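Local structure of putative ABC transporter amino acid-binding protein (2Q88) at residues A[17-20]-A[25-28]; A[99-104]-A[133-138]; A[150-155]-A[168-173]. The protein binds the compatible solutes ectoine and hydroxyectoine as the substrate-binding component of an ABC transporter, probably delivering them for uptake. One frame throughout, in Å; residues are numbered along the deposited sequence.

Interaction 1 of 3, residues A[17-20]-A[25-28]; sequences IAIA and FTAV. With 4CS ((4S)-2-methyl-1,4,5,6-tetrahydropyrimidine-4-carboxylic acid), chain F.
Ile19 and Thr26 mark the closest approach of the two backbones, with their CA atoms 6.4 Å apart. No hydrogen bond joins the segments, so side chains make the contact. Ile19 ends strand 14-19, and the chain returns through a short loop to strand 27-28. The Thr26 methyl CG2 lies 3.7 Å from Ile19 CB, and the two side chains meet at a slant. Further along, Ile19 CD1 touches Val28 CG2 at 3.8 Å, with the two side chains nearly perpendicular. The first torsion of Thr26 (chi1 55°) sets OG1 between its backbone N and carbonyl carbon, and OG1 is hydrogen-bonded to Glu22 N within the loop. Ala20 N is buried here without a polar partner. Phe25 turns to the ligand instead. Its ring lies flat against the methyl CAA of 4CS, which sits 3.4 Å from the ring plane over the centre, a CH-pi contact. Phe240 meets the same ring in an edge-to-face stack. With an alanine in place of Phe25, the ligand methyl would probably lose its aromatic cover and gain freedom to shift. This is a pocket loop at the C-terminal end of a parallel strand, as in type II periplasmic binding proteins.

Interaction 2 of 3, residues A[99-104]-A[133-138]; sequences DAEAFA and GTEEKL. With 4CS ((4S)-2-methyl-1,4,5,6-tetrahydropyrimidine-4-carboxylic acid), chain F.
Thr134 and Glu135 open helix 134-141 at the wall of the ectoine pocket, where Glu101 of strand 98-106 meets them. Strand 101-104 and helix 134-138 run nearly at right angles (82°), with axes 10.4 Å apart. Glu101 spans the gap. Its chain bends at CB-CG, which brings the carboxylate against the first helical turn. Thr134 OG1 donates a hydrogen bond of 2.9 Å to Glu101 OE2, on the syn lone pair of that oxygen. The other oxygen, Glu101 OE1, lies 2.6 Å from Glu135 OE2. At this spacing one of the two acids probably carries a proton. Their carboxylate planes are turned 74° apart. One turn further along, Leu138 CD1 lies beside the bent chain, 3.9 Å from Glu101 OE2. Tyr116 also packs on Glu101, Glu135 and Leu138, and both acids are buried.

The same turn holds the ligand. Thr134 N donates to the 4CS carboxylate oxygen O at 2.7 Å, with an N-H...O angle of 147°. Gly133, at the N-cap position, brings its CA within 3.2 Å of that oxygen. Glu135 OE1 approaches the ligand ring carbon CAD at 3.4 Å. The helix start would also be expected to attract the anionic carboxylate, and Arg86 NH2 binds the ligand as well. Glu101 probably helps, from the second shell, to position Thr134, and perhaps Glu135. A carboxylate received by a backbone N-H at a helix N-terminus is a recurring feature of amino acid-binding proteins in this family.

Interaction 3 of 3, residues A[150-155]-A[168-173]; sequences IVVPDG and DVYSLP. With 4CS ((4S)-2-methyl-1,4,5,6-tetrahydropyrimidine-4-carboxylic acid), chain F.
Tyr170 reaches from strand 169-173 to the turn after strand 149-151 and carries nearly all of this contact. Its ring is the tight part. CG stands anti to the backbone N (chi1 177°), which sends the ring across to Val152 and Gly155. Val152 CG1 presses on Tyr170 CE1 at 3.5 Å, coming in obliquely. At the end of the ring, Tyr170 OH sits 3.2 Å from Gly155 CA, where helix 155-164 begins. Ile177 and Leu180 of helix 174-184 also pack on the tyrosine, which is buried.

The outer side of the turn is the loose part. Val151 and Pro153 are exposed, and the CB of Pro153 points away from strand 169-173. Asp154 is partly exposed, and its CB also points away. Its OD1 caps the following helix by a hydrogen bond to Ser157 N.

A water lies between the two segments, in the plane of the Tyr170 ring at its edge. It donates to Val152 O at 2.7 Å and is hydrogen-bonded to Tyr170 OH at 2.8 Å. Toward the C-terminal end of strand 169-173, Pro173 CD lies 3.4 Å from 4CS NAG. Leu172 CD2 comes within 4.1 Å of 4CS CAD, a looser touch. The two strands belong to a beta-alpha-beta crossover, with helix 155-164 as the connection and strand 127-129 lying between them in the sheet.

Chemically, the join is mostly apolar, with one bridged polar point. The water gives the hydroxyl of this buried tyrosine a partner and ties it to the Val152 carbonyl, so the ring end is held by both packing and a polar bridge.

All three contacts touch 4CS, from both lobes of the protein. Interaction 1 belongs to the lobe of strand 14-19. Interactions 2 and 3 share the sheet of the other lobe, with centres about 9 Å apart, and lie about 18 and 17 Å from the centre of interaction 1. Neighbouring strands join them: Ala102 N to Leu172 O (2.8 Å) and Ala104 N to Tyr170 O (2.7 Å) are probable hydrogen bonds. Glu135 OE2 also packs 3.4 Å from Pro173 CD. Across the cleft, Phe25 CE1 touches Pro173 CB at 3.6 Å. This contact between lobes beside the ligand is consistent with a closed, substrate-bound form.

Interaction 1 of 3, residues A[17-20]-A[25-28]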
# COMPACT_ATOMS: atom_id res chain seq x y z
N ILE A 17 -9.23 11.21 1.67
CA ILE A 17 -8.14 10.23 1.70
C ILE A 17 -7.91 9.63 0.31
O ILE A 17 -8.84 9.51 -0.49
CB ILE A 17 -8.38 9.12 2.78
CG1 ILE A 17 -9.65 8.30 2.47
CG2 ILE A 17 -8.42 9.74 4.20
CD1 ILE A 17 -9.96 7.13 3.44
N ALA A 18 -6.67 9.26 0.02
CA ALA A 18 -6.35 8.64 -1.26
C ALA A 18 -6.16 7.15 -1.03
O ALA A 18 -5.44 6.76 -0.10
CB ALA A 18 -5.10 9.26 -1.85
N ILE A 19 -6.82 6.33 -1.86
CA ILE A 19 -6.73 4.87 -1.82
C ILE A 19 -6.54 4.30 -3.23
O ILE A 19 -6.66 5.03 -4.21
CB ILE A 19 -8.01 4.25 -1.20
CG1 ILE A 19 -9.22 4.45 -2.11
CG2 ILE A 19 -8.26 4.81 0.20
CD1 ILE A 19 -10.38 3.51 -1.79
N ALA A 20 -6.25 3.00 -3.34
CA ALA A 20 -6.05 2.38 -4.66
C ALA A 20 -7.02 1.26 -5.02
O ALA A 20 -7.04 0.82 -6.17
CB ALA A 20 -4.62 1.90 -4.82
N PHE A 25 -5.61 -4.07 1.82
CA PHE A 25 -5.18 -2.73 2.20
C PHE A 25 -6.32 -1.71 2.09
O PHE A 25 -6.53 -0.92 3.01
CB PHE A 25 -4.00 -2.28 1.35
CG PHE A 25 -2.75 -3.09 1.55
CD1 PHE A 25 -2.56 -4.29 0.87
CD2 PHE A 25 -1.75 -2.65 2.42
CE1 PHE A 25 -1.39 -5.05 1.05
CE2 PHE A 25 -0.58 -3.40 2.60
CZ PHE A 25 -0.40 -4.59 1.92
N THR A 26 -7.03 -1.74 0.96
CA THR A 26 -8.16 -0.83 0.70
C THR A 26 -9.17 -1.60 -0.11
O THR A 26 -8.81 -2.48 -0.89
CB THR A 26 -7.74 0.41 -0.13
OG1 THR A 26 -7.09 -0.02 -1.33
CG2 THR A 26 -6.67 1.26 0.59
N ALA A 27 -10.45 -1.26 0.04
CA ALA A 27 -11.51 -1.94 -0.70
C ALA A 27 -12.69 -1.00 -0.76
O ALA A 27 -12.84 -0.15 0.11
CB ALA A 27 -11.91 -3.23 0.01
N VAL A 28 -13.51 -1.13 -1.80
CA VAL A 28 -14.74 -0.35 -1.90
C VAL A 28 -15.93 -1.30 -2.09
O VAL A 28 -15.93 -2.13 -3.00
CB VAL A 28 -14.67 0.69 -3.05
CG1 VAL A 28 -15.95 1.55 -3.08
CG2 VAL A 28 -13.42 1.57 -2.90
O 4CS F . 4.10 1.17 -3.62
C 4CS F . 3.46 0.72 -2.67
OXT 4CS F . 3.43 1.34 -1.60
CA 4CS F . 2.73 -0.61 -2.80
CB 4CS F . 2.07 -0.81 -4.14
CAD 4CS F . 1.41 -2.19 -4.20
NAG 4CS F . 0.46 -2.33 -3.06
CAI 4CS F . 0.66 -1.63 -1.86
CAA 4CS F . -0.34 -1.78 -0.70
N 4CS F . 1.75 -0.76 -1.71

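Interaction 2 of 3, residues A[99-104]-A[133-138]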
# COMPACT_ATOMS: atom_id res chain seq x y z
N ASP A 99 4.02 -5.65 5.23
CA ASP A 99 3.91 -6.83 4.37
C ASP A 99 5.14 -7.06 3.52
O ASP A 99 5.91 -6.13 3.23
CB ASP A 99 2.68 -6.73 3.45
CG ASP A 99 2.07 -8.11 3.14
OD1 ASP A 99 2.46 -9.11 3.78
OD2 ASP A 99 1.19 -8.29 2.29
N ALA A 100 5.31 -8.32 3.12
CA ALA A 100 6.34 -8.72 2.18
C ALA A 100 5.75 -8.66 0.76
O ALA A 100 4.55 -8.45 0.60
CB ALA A 100 6.78 -10.13 2.50
N GLU A 101 6.60 -8.85 -0.25
CA GLU A 101 6.17 -8.82 -1.64
C GLU A 101 5.99 -10.24 -2.16
O GLU A 101 6.68 -11.16 -1.71
CB GLU A 101 7.20 -8.08 -2.53
CG GLU A 101 7.56 -6.67 -2.08
CD GLU A 101 6.52 -5.64 -2.52
OE1 GLU A 101 5.34 -6.02 -2.69
OE2 GLU A 101 6.89 -4.47 -2.74
N ALA A 102 5.06 -10.41 -3.09
CA ALA A 102 4.77 -11.71 -3.68
C ALA A 102 4.72 -11.66 -5.21
O ALA A 102 4.66 -10.58 -5.79
CB ALA A 102 3.47 -12.29 -3.12
N PHE A 103 4.77 -12.83 -5.84
CA PHE A 103 4.54 -13.00 -7.28
C PHE A 103 3.34 -13.90 -7.51
O PHE A 103 3.19 -14.92 -6.81
CB PHE A 103 5.70 -13.75 -7.94
CG PHE A 103 6.97 -12.95 -8.09
CD1 PHE A 103 6.99 -11.57 -8.01
CD2 PHE A 103 8.15 -13.62 -8.39
CE1 PHE A 103 8.20 -10.86 -8.19
CE2 PHE A 103 9.34 -12.93 -8.58
CZ PHE A 103 9.36 -11.55 -8.47
N ALA A 104 2.53 -13.54 -8.50
CA ALA A 104 1.55 -14.44 -9.09
C ALA A 104 2.17 -14.90 -10.41
O ALA A 104 2.59 -14.08 -11.22
CB ALA A 104 0.24 -13.71 -9.33
N GLY A 133 4.62 2.05 -7.93
CA GLY A 133 4.62 1.17 -6.77
C GLY A 133 5.98 0.63 -6.40
O GLY A 133 6.91 0.66 -7.21
N THR A 134 6.10 0.11 -5.18
CA THR A 134 7.36 -0.49 -4.72
C THR A 134 7.82 -1.64 -5.60
O THR A 134 9.02 -1.81 -5.80
CB THR A 134 7.28 -0.99 -3.26
OG1 THR A 134 6.06 -1.72 -3.07
CG2 THR A 134 7.18 0.19 -2.29
N GLU A 135 6.89 -2.47 -6.08
CA GLU A 135 7.28 -3.62 -6.91
C GLU A 135 7.91 -3.18 -8.21
O GLU A 135 8.91 -3.74 -8.64
CB GLU A 135 6.09 -4.53 -7.22
CG GLU A 135 5.43 -5.09 -5.98
CD GLU A 135 4.51 -4.09 -5.33
OE1 GLU A 135 4.16 -3.09 -5.99
OE2 GLU A 135 4.14 -4.29 -4.15
N GLU A 136 7.30 -2.17 -8.84
CA GLU A 136 7.84 -1.62 -10.07
C GLU A 136 9.28 -1.12 -9.88
O GLU A 136 10.16 -1.43 -10.69
CB GLU A 136 6.94 -0.49 -10.59
CG GLU A 136 7.42 0.16 -11.87
CD GLU A 136 6.67 1.44 -12.20
OE1 GLU A 136 6.16 1.54 -13.34
OE2 GLU A 136 6.60 2.34 -11.33
N LYS A 137 9.51 -0.37 -8.80
CA LYS A 137 10.85 0.13 -8.48
C LYS A 137 11.85 -1.00 -8.21
O LYS A 137 12.99 -0.94 -8.64
CB LYS A 137 10.81 1.13 -7.31
CG LYS A 137 12.16 1.79 -6.99
CD LYS A 137 12.61 2.76 -8.08
CE LYS A 137 14.00 3.35 -7.76
NZ LYS A 137 14.41 4.37 -8.76
N LEU A 138 11.41 -2.04 -7.49
CA LEU A 138 12.28 -3.19 -7.23
C LEU A 138 12.68 -3.92 -8.51
O LEU A 138 13.82 -4.39 -8.62
CB LEU A 138 11.62 -4.18 -6.26
CG LEU A 138 11.44 -3.72 -4.81
CD1 LEU A 138 10.54 -4.68 -4.06
CD2 LEU A 138 12.79 -3.54 -4.10
O 4CS F . 4.10 1.17 -3.62
C 4CS F . 3.46 0.72 -2.67
OXT 4CS F . 3.43 1.34 -1.60
CA 4CS F . 2.73 -0.61 -2.80
CB 4CS F . 2.07 -0.81 -4.14
CAD 4CS F . 1.41 -2.19 -4.20
NAG 4CS F . 0.46 -2.33 -3.06
CAI 4CS F . 0.66 -1.63 -1.86
CAA 4CS F . -0.34 -1.78 -0.70
N 4CS F . 1.75 -0.76 -1.71

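Interaction 3 of 3, residues A[150-155]-A[168-173]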
# COMPACT_ATOMS: atom_id res chain seq x y z
N ILE A 150 5.71 -3.76 -16.78
CA ILE A 150 4.46 -3.40 -17.42
C ILE A 150 3.50 -2.85 -16.37
O ILE A 150 3.19 -3.51 -15.39
CB ILE A 150 3.84 -4.66 -18.10
CG1 ILE A 150 4.83 -5.36 -19.05
CG2 ILE A 150 2.48 -4.34 -18.74
CD1 ILE A 150 5.47 -4.47 -20.13
N VAL A 151 3.05 -1.62 -16.56
CA VAL A 151 2.13 -1.02 -15.59
C VAL A 151 0.80 -1.77 -15.63
O VAL A 151 0.27 -2.04 -16.71
CB VAL A 151 1.93 0.48 -15.86
CG1 VAL A 151 0.90 1.07 -14.90
CG2 VAL A 151 3.28 1.23 -15.76
N VAL A 152 0.27 -2.11 -14.45
CA VAL A 152 -1.04 -2.78 -14.31
C VAL A 152 -1.91 -1.93 -13.38
O VAL A 152 -1.52 -1.70 -12.23
CB VAL A 152 -0.86 -4.23 -13.74
CG1 VAL A 152 -2.21 -4.86 -13.38
CG2 VAL A 152 -0.13 -5.10 -14.73
N PRO A 153 -3.08 -1.46 -13.85
CA PRO A 153 -3.94 -0.58 -13.04
C PRO A 153 -4.49 -1.20 -11.75
O PRO A 153 -4.57 -0.52 -10.72
CB PRO A 153 -5.09 -0.25 -14.00
CG PRO A 153 -5.08 -1.32 -15.01
CD PRO A 153 -3.66 -1.75 -15.16
N ASP A 154 -4.87 -2.48 -11.79
CA ASP A 154 -5.43 -3.13 -10.60
C ASP A 154 -5.27 -4.66 -10.63
O ASP A 154 -4.84 -5.22 -11.63
CB ASP A 154 -6.90 -2.76 -10.43
CG ASP A 154 -7.70 -2.99 -11.70
OD1 ASP A 154 -7.91 -4.16 -12.06
OD2 ASP A 154 -8.16 -2.06 -12.39
N GLY A 155 -5.64 -5.30 -9.53
CA GLY A 155 -5.42 -6.73 -9.37
C GLY A 155 -6.12 -7.63 -10.37
O GLY A 155 -5.54 -8.57 -10.88
N ASP A 168 4.45 -12.42 -17.53
CA ASP A 168 4.86 -13.71 -16.96
C ASP A 168 4.73 -13.78 -15.44
O ASP A 168 4.70 -14.86 -14.84
CB ASP A 168 6.29 -14.02 -17.37
CG ASP A 168 6.45 -14.12 -18.86
OD1 ASP A 168 5.94 -15.10 -19.45
OD2 ASP A 168 7.05 -13.25 -19.54
N VAL A 169 4.66 -12.61 -14.82
CA VAL A 169 4.56 -12.51 -13.37
C VAL A 169 3.80 -11.23 -13.04
O VAL A 169 3.98 -10.22 -13.71
CB VAL A 169 5.97 -12.53 -12.69
CG1 VAL A 169 6.94 -11.58 -13.38
CG2 VAL A 169 5.89 -12.17 -11.22
N TYR A 170 2.97 -11.29 -12.02
CA TYR A 170 2.33 -10.08 -11.50
C TYR A 170 2.71 -9.95 -10.03
O TYR A 170 2.59 -10.91 -9.26
CB TYR A 170 0.82 -10.17 -11.68
CG TYR A 170 0.01 -9.01 -11.11
CD1 TYR A 170 0.33 -7.69 -11.40
CD2 TYR A 170 -1.10 -9.25 -10.30
CE1 TYR A 170 -0.43 -6.63 -10.88
CE2 TYR A 170 -1.85 -8.22 -9.79
CZ TYR A 170 -1.52 -6.91 -10.07
OH TYR A 170 -2.30 -5.89 -9.56
N SER A 171 3.19 -8.78 -9.64
CA SER A 171 3.72 -8.60 -8.29
C SER A 171 2.91 -7.58 -7.49
O SER A 171 2.68 -6.47 -7.97
CB SER A 171 5.18 -8.20 -8.35
OG SER A 171 5.75 -8.17 -7.06
N LEU A 172 2.49 -8.00 -6.30
CA LEU A 172 1.82 -7.17 -5.28
C LEU A 172 2.30 -7.69 -3.92
O LEU A 172 2.98 -8.72 -3.87
CB LEU A 172 0.30 -7.34 -5.36
CG LEU A 172 -0.48 -6.66 -6.49
CD1 LEU A 172 -1.96 -6.88 -6.29
CD2 LEU A 172 -0.17 -5.19 -6.58
N PRO A 173 1.96 -6.99 -2.83
CA PRO A 173 2.17 -7.54 -1.49
C PRO A 173 1.52 -8.91 -1.30
O PRO A 173 0.47 -9.19 -1.89
CB PRO A 173 1.51 -6.49 -0.58
CG PRO A 173 1.68 -5.22 -1.34
CD PRO A 173 1.39 -5.63 -2.77
O 4CS F . 4.10 1.17 -3.62
C 4CS F . 3.46 0.72 -2.67
OXT 4CS F . 3.43 1.34 -1.60
CA 4CS F . 2.73 -0.61 -2.80
CB 4CS F . 2.07 -0.81 -4.14
CAD 4CS F . 1.41 -2.19 -4.20
NAG 4CS F . 0.46 -2.33 -3.06
CAI 4CS F . 0.66 -1.63 -1.86
CAA 4CS F . -0.34 -1.78 -0.70
N 4CS F . 1.75 -0.76 -1.71
O HOH W 1 -1.76 -3.20 -9.98